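Local coordinates for phosphoribosylaminoimidazole-succinocarboxamide synthase (Thermotoga maritima, PDB 1KUT), which catalyses the ATP-dependent joining of L-aspartate to 5-amino-1-(5-phosphoribosyl)imidazole-4-carboxylate, giving SAICAR in de novo purine biosynthesis, at residues Y171-G174 against N180-L183; V111-K116 against K143-A148. All coordinates share one frame; numbering follows the deposited sequence.

Contact 1: residues Y171-G174 against N180-L183; sequences YEFG and NVVL
The Phe173 ring carries Leu183 over one face: methyl CD1 stands 4.1 Å above the ring plane, displaced toward the rim near CE2 and CZ. Val181 comes to the same ring obliquely, its CG1 lying 3.5 Å from Phe173 CD2. The Tyr171 ring is likewise met obliquely by Leu183, whose CD1 is 3.5 Å from Tyr171 CD1 and also close to CB and CG. One methyl group thus touches both aromatic side chains, which stand two residues apart along the chain. With Leu183 CG anti to the backbone N (chi1 -180°) and chi2 at 78°, CD1 is brought toward the partner strand.

The backbones pair antiparallel. Phe173 and Leu183 form a non-hydrogen-bonded pair and share one face of the sheet. Next to them, Gly174 and Val182 form a hydrogen-bonded pair, with Gly174 N donating to Val182 O (2.8 Å) and Val182 N to Gly174 O (2.7 Å). Both carbonyl oxygens also receive a CA-H contact, Val182 O from Phe173 CA (3.1 Å) and Gly174 O from Val181 CA (3.3 Å), so each is approached by an N-H and a C-H of the opposite strand.

The aromatic face is covered by helix 138-160, where Tyr171 meets Ile151 and Leu155. Tyr171 OH is hydrogen-bonded to the side chain of Thr152 on that helix. Strands 164-175 and 181-183 make a beta hairpin in the antiparallel sheet of the SAICAR synthetase fold, its aromatic side turned to the helix.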
loop_
_atom_site.group_PDB
_atom_site.type_symbol
_atom_site.label_atom_id
_atom_site.label_comp_id
_atom_site.label_asym_id
_atom_site.label_seq_id
_atom_site.Cartn_x
_atom_site.Cartn_y
_atom_site.Cartn_z
ATOM N N TYR B 171 1.806 8.075 -13.305
ATOM C CA TYR B 171 1.078 7.762 -14.542
ATOM C C TYR B 171 -0.365 7.361 -14.245
ATOM O O TYR B 171 -0.756 7.158 -13.092
ATOM C CB TYR B 171 1.727 6.589 -15.282
ATOM C CG TYR B 171 3.200 6.783 -15.612
ATOM C CD1 TYR B 171 3.605 7.688 -16.597
ATOM C CD2 TYR B 171 4.183 6.060 -14.937
ATOM C CE1 TYR B 171 4.951 7.865 -16.895
ATOM C CE2 TYR B 171 5.534 6.227 -15.229
ATOM C CZ TYR B 171 5.903 7.125 -16.207
ATOM O OH TYR B 171 7.224 7.262 -16.526
ATOM N N GLU B 172 -1.142 7.255 -15.317
ATOM C CA GLU B 172 -2.533 6.821 -15.288
ATOM C C GLU B 172 -2.754 6.095 -16.609
ATOM O O GLU B 172 -2.390 6.596 -17.674
ATOM C CB GLU B 172 -3.490 8.008 -15.127
ATOM C CG GLU B 172 -3.608 8.487 -13.668
ATOM C CD GLU B 172 -4.560 9.668 -13.486
ATOM O OE1 GLU B 172 -5.556 9.766 -14.242
ATOM O OE2 GLU B 172 -4.319 10.492 -12.569
ATOM N N PHE B 173 -3.313 4.894 -16.524
ATOM C CA PHE B 173 -3.556 4.064 -17.695
ATOM C C PHE B 173 -5.030 3.776 -17.924
ATOM O O PHE B 173 -5.870 3.946 -17.019
ATOM C CB PHE B 173 -2.832 2.728 -17.571
ATOM C CG PHE B 173 -1.331 2.839 -17.524
ATOM C CD1 PHE B 173 -0.679 3.162 -16.332
ATOM C CD2 PHE B 173 -0.570 2.558 -18.654
ATOM C CE1 PHE B 173 0.705 3.201 -16.258
ATOM C CE2 PHE B 173 0.814 2.594 -18.600
ATOM C CZ PHE B 173 1.459 2.919 -17.381
ATOM N N GLY B 174 -5.328 3.311 -19.136
ATOM C CA GLY B 174 -6.693 2.987 -19.500
ATOM C C GLY B 174 -6.707 1.903 -20.557
ATOM O O GLY B 174 -5.653 1.458 -21.023
ATOM N N ASN B 180 -6.357 -2.866 -24.800
ATOM C CA ASN B 180 -4.941 -2.653 -24.561
ATOM C C ASN B 180 -4.757 -1.638 -23.438
ATOM O O ASN B 180 -5.564 -0.719 -23.281
ATOM C CB ASN B 180 -4.250 -2.140 -25.834
ATOM C CG ASN B 180 -4.024 -3.239 -26.866
ATOM O OD1 ASN B 180 -3.204 -4.137 -26.662
ATOM N ND2 ASN B 180 -4.750 -3.169 -27.977
ATOM N N VAL B 181 -3.716 -1.836 -22.635
ATOM C CA VAL B 181 -3.396 -0.904 -21.567
ATOM C C VAL B 181 -2.697 0.248 -22.302
ATOM O O VAL B 181 -1.761 0.034 -23.085
ATOM C CB VAL B 181 -2.457 -1.561 -20.502
ATOM C CG1 VAL B 181 -1.893 -0.514 -19.552
ATOM C CG2 VAL B 181 -3.250 -2.596 -19.698
ATOM N N VAL B 182 -3.191 1.464 -22.076
ATOM C CA VAL B 182 -2.655 2.654 -22.732
ATOM C C VAL B 182 -2.419 3.774 -21.720
ATOM O O VAL B 182 -3.217 3.966 -20.796
ATOM C CB VAL B 182 -3.645 3.173 -23.791
ATOM C CG1 VAL B 182 -3.060 4.360 -24.531
ATOM C CG2 VAL B 182 -3.999 2.045 -24.764
ATOM N N LEU B 183 -1.322 4.507 -21.909
ATOM C CA LEU B 183 -0.977 5.620 -21.043
ATOM C C LEU B 183 -1.924 6.775 -21.349
ATOM O O LEU B 183 -2.027 7.225 -22.484
ATOM C CB LEU B 183 0.469 6.067 -21.291
ATOM C CG LEU B 183 0.913 7.240 -20.399
ATOM C CD1 LEU B 183 1.249 6.719 -19.003
ATOM C CD2 LEU B 183 2.120 7.944 -21.002
#

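Contact 2: residues V111-K116 against K143-A148; sequences VEFFIK and KMKEAA
Val111 overlaps the aliphatic part of Lys145, its CG1 methyl lying 3.6 Å from Lys145 CG while the two side chains pass at a slant. The same methylene is shared with Phe113: Lys145 CG sits at the edge of that ring, near its plane, 3.6 Å from Phe113 CE1, with CD a little farther along. Lysine chain and phenylalanine side chain cross at about a right angle. Farther round the rim, Met144, present as selenomethionine, brings its CB to 4.2 Å from Phe113 CE2. The ring therefore points its outer edge at the helix, and methylene carbons of two consecutive helical residues line that edge.

This is helix-on-sheet packing: helix 138-160 lies against the antiparallel sheet containing strand 105-115. The short segments run at 127° to each other, and their axes come within 9.5 Å. Val111 and Phe113, two residues apart, direct their side chains toward the helix, whereas the intervening Glu112 points away and forms salt bridges with Arg87 and Arg97. Neighbouring strand 78-87 adds to the apolar layer, with Val84 touching both Val111 and Phe113.

In Lys145, CG touches both strand side chains and CD reaches only Phe113; a bend at chi3 (59°) then turns the end of the chain, whose NZ forms a salt bridge with Asp128 of the second subunit. Glu142, one turn back on the helix, gives NZ only a weak, long ion pair. Met144 also packs on Phe173 of strand 164-175 and on Ala136.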
loop_
_atom_site.group_PDB
_atom_site.type_symbol
_atom_site.label_atom_id
_atom_site.label_comp_id
_atom_site.label_asym_id
_atom_site.label_seq_id
_atom_site.Cartn_x
_atom_site.Cartn_y
_atom_site.Cartn_z
ATOM N N VAL B 111 7.672 0.916 -8.004
ATOM C CA VAL B 111 6.339 1.185 -8.530
ATOM C C VAL B 111 5.311 1.069 -7.408
ATOM O O VAL B 111 5.266 0.049 -6.734
ATOM C CB VAL B 111 5.929 0.165 -9.602
ATOM C CG1 VAL B 111 4.636 0.610 -10.259
ATOM C CG2 VAL B 111 7.034 0.003 -10.623
ATOM N N GLU B 112 4.484 2.104 -7.234
ATOM C CA GLU B 112 3.440 2.145 -6.209
ATOM C C GLU B 112 2.075 2.461 -6.820
ATOM O O GLU B 112 1.967 3.316 -7.705
ATOM C CB GLU B 112 3.715 3.251 -5.186
ATOM C CG GLU B 112 4.924 3.079 -4.295
ATOM C CD GLU B 112 4.930 4.083 -3.133
ATOM O OE1 GLU B 112 5.137 5.302 -3.359
ATOM O OE2 GLU B 112 4.714 3.645 -1.987
ATOM N N PHE B 113 1.025 1.806 -6.335
ATOM C CA PHE B 113 -0.312 2.103 -6.831
ATOM C C PHE B 113 -1.112 2.871 -5.786
ATOM O O PHE B 113 -1.007 2.634 -4.586
ATOM C CB PHE B 113 -1.081 0.835 -7.197
ATOM C CG PHE B 113 -0.577 0.149 -8.429
ATOM C CD1 PHE B 113 0.543 -0.681 -8.374
ATOM C CD2 PHE B 113 -1.230 0.321 -9.654
ATOM C CE1 PHE B 113 1.003 -1.332 -9.523
ATOM C CE2 PHE B 113 -0.772 -0.328 -10.808
ATOM C CZ PHE B 113 0.345 -1.156 -10.744
ATOM N N PHE B 114 -1.924 3.796 -6.266
ATOM C CA PHE B 114 -2.778 4.605 -5.415
ATOM C C PHE B 114 -4.156 4.679 -6.050
ATOM O O PHE B 114 -4.299 5.000 -7.232
ATOM C CB PHE B 114 -2.229 6.021 -5.302
ATOM C CG PHE B 114 -0.978 6.118 -4.502
ATOM C CD1 PHE B 114 -1.035 6.331 -3.126
ATOM C CD2 PHE B 114 0.269 6.008 -5.123
ATOM C CE1 PHE B 114 0.134 6.441 -2.375
ATOM C CE2 PHE B 114 1.450 6.113 -4.379
ATOM C CZ PHE B 114 1.383 6.333 -3.002
ATOM N N ILE B 115 -5.176 4.366 -5.273
ATOM C CA ILE B 115 -6.521 4.459 -5.785
ATOM C C ILE B 115 -6.815 5.940 -5.898
ATOM O O ILE B 115 -6.744 6.671 -4.904
ATOM C CB ILE B 115 -7.523 3.822 -4.820
ATOM C CG1 ILE B 115 -7.366 2.302 -4.887
ATOM C CG2 ILE B 115 -8.970 4.271 -5.166
ATOM C CD1 ILE B 115 -8.412 1.553 -4.094
ATOM N N LYS B 116 -7.126 6.410 -7.100
ATOM C CA LYS B 116 -7.425 7.827 -7.197
ATOM C C LYS B 116 -8.833 8.035 -6.618
ATOM O O LYS B 116 -9.842 7.574 -7.161
ATOM C CB LYS B 116 -7.271 8.340 -8.645
ATOM C CG LYS B 116 -8.404 8.095 -9.599
ATOM C CD LYS B 116 -8.054 8.635 -11.004
ATOM C CE LYS B 116 -7.810 10.162 -11.052
ATOM N NZ LYS B 116 -6.498 10.621 -10.489
ATOM N N LYS B 143 0.877 -5.506 -16.228
ATOM C CA LYS B 143 1.162 -4.812 -17.480
ATOM C C LYS B 143 1.468 -3.351 -17.133
ATOM O O LYS B 143 2.494 -2.801 -17.550
ATOM C CB LYS B 143 -0.048 -4.866 -18.417
ATOM C CG LYS B 143 -0.193 -6.192 -19.155
ATOM C CD LYS B 143 -1.371 -6.196 -20.117
ATOM C CE LYS B 143 -1.321 -7.432 -21.009
ATOM N NZ LYS B 143 -2.541 -7.577 -21.857
HETATM N N MSE B 144 0.571 -2.741 -16.360
HETATM C CA MSE B 144 0.726 -1.354 -15.939
HETATM C C MSE B 144 2.051 -1.127 -15.263
HETATM O O MSE B 144 2.651 -0.080 -15.437
HETATM C CB MSE B 144 -0.402 -0.933 -14.995
HETATM C CG MSE B 144 -1.684 -0.726 -15.709
HETATM SE SE MSE B 144 -2.929 0.075 -14.532
HETATM C CE MSE B 144 -3.717 -1.552 -13.764
ATOM N N LYS B 145 2.501 -2.094 -14.472
ATOM C CA LYS B 145 3.795 -1.963 -13.814
ATOM C C LYS B 145 4.921 -1.997 -14.849
ATOM O O LYS B 145 5.841 -1.182 -14.793
ATOM C CB LYS B 145 4.005 -3.098 -12.814
ATOM C CG LYS B 145 3.791 -2.706 -11.360
ATOM C CD LYS B 145 4.023 -3.896 -10.419
ATOM C CE LYS B 145 5.437 -4.466 -10.546
ATOM N NZ LYS B 145 5.661 -5.570 -9.555
ATOM N N GLU B 146 4.849 -2.941 -15.787
ATOM C CA GLU B 146 5.880 -3.088 -16.824
ATOM C C GLU B 146 5.932 -1.849 -17.708
ATOM O O GLU B 146 7.003 -1.360 -18.070
ATOM C CB GLU B 146 5.601 -4.319 -17.707
ATOM C CG GLU B 146 5.426 -5.643 -16.954
ATOM C CD GLU B 146 5.075 -6.820 -17.885
ATOM O OE1 GLU B 146 5.962 -7.261 -18.666
ATOM O OE2 GLU B 146 3.907 -7.297 -17.838
ATOM N N ALA B 147 4.761 -1.347 -18.061
ATOM C CA ALA B 147 4.691 -0.171 -18.891
ATOM C C ALA B 147 5.295 1.008 -18.120
ATOM O O ALA B 147 6.189 1.706 -18.621
ATOM C CB ALA B 147 3.248 0.103 -19.259
ATOM N N ALA B 148 4.815 1.219 -16.896
ATOM C CA ALA B 148 5.306 2.314 -16.063
ATOM C C ALA B 148 6.831 2.374 -16.000
ATOM O O ALA B 148 7.418 3.433 -16.246
ATOM C CB ALA B 148 4.730 2.201 -14.665
#

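How the contacts relate
Both contacts involve the same antiparallel sheet; contact 2 adds helix 138-160, which packs on it. Contact 1, the more buried, joins neighbouring strands through backbone hydrogen bonds backed by aromatic and aliphatic side chains; contact 2, only partly buried, sets strand against helix through side chains alone and borders the second subunit. The centres of contacts 1 and 2 are about 9 Å apart, and the two touch directly. Phe173 CE2 lies 3.5 Å from Ala147 CB, and Tyr171 packs on Ala148, so the helix segment of contact 2 covers the aromatic side of contact 1. Glu172 OE2, also paired with Lys170, forms a salt bridge to Lys116 NZ (3.0 Å) between segments 171-174 and 111-116.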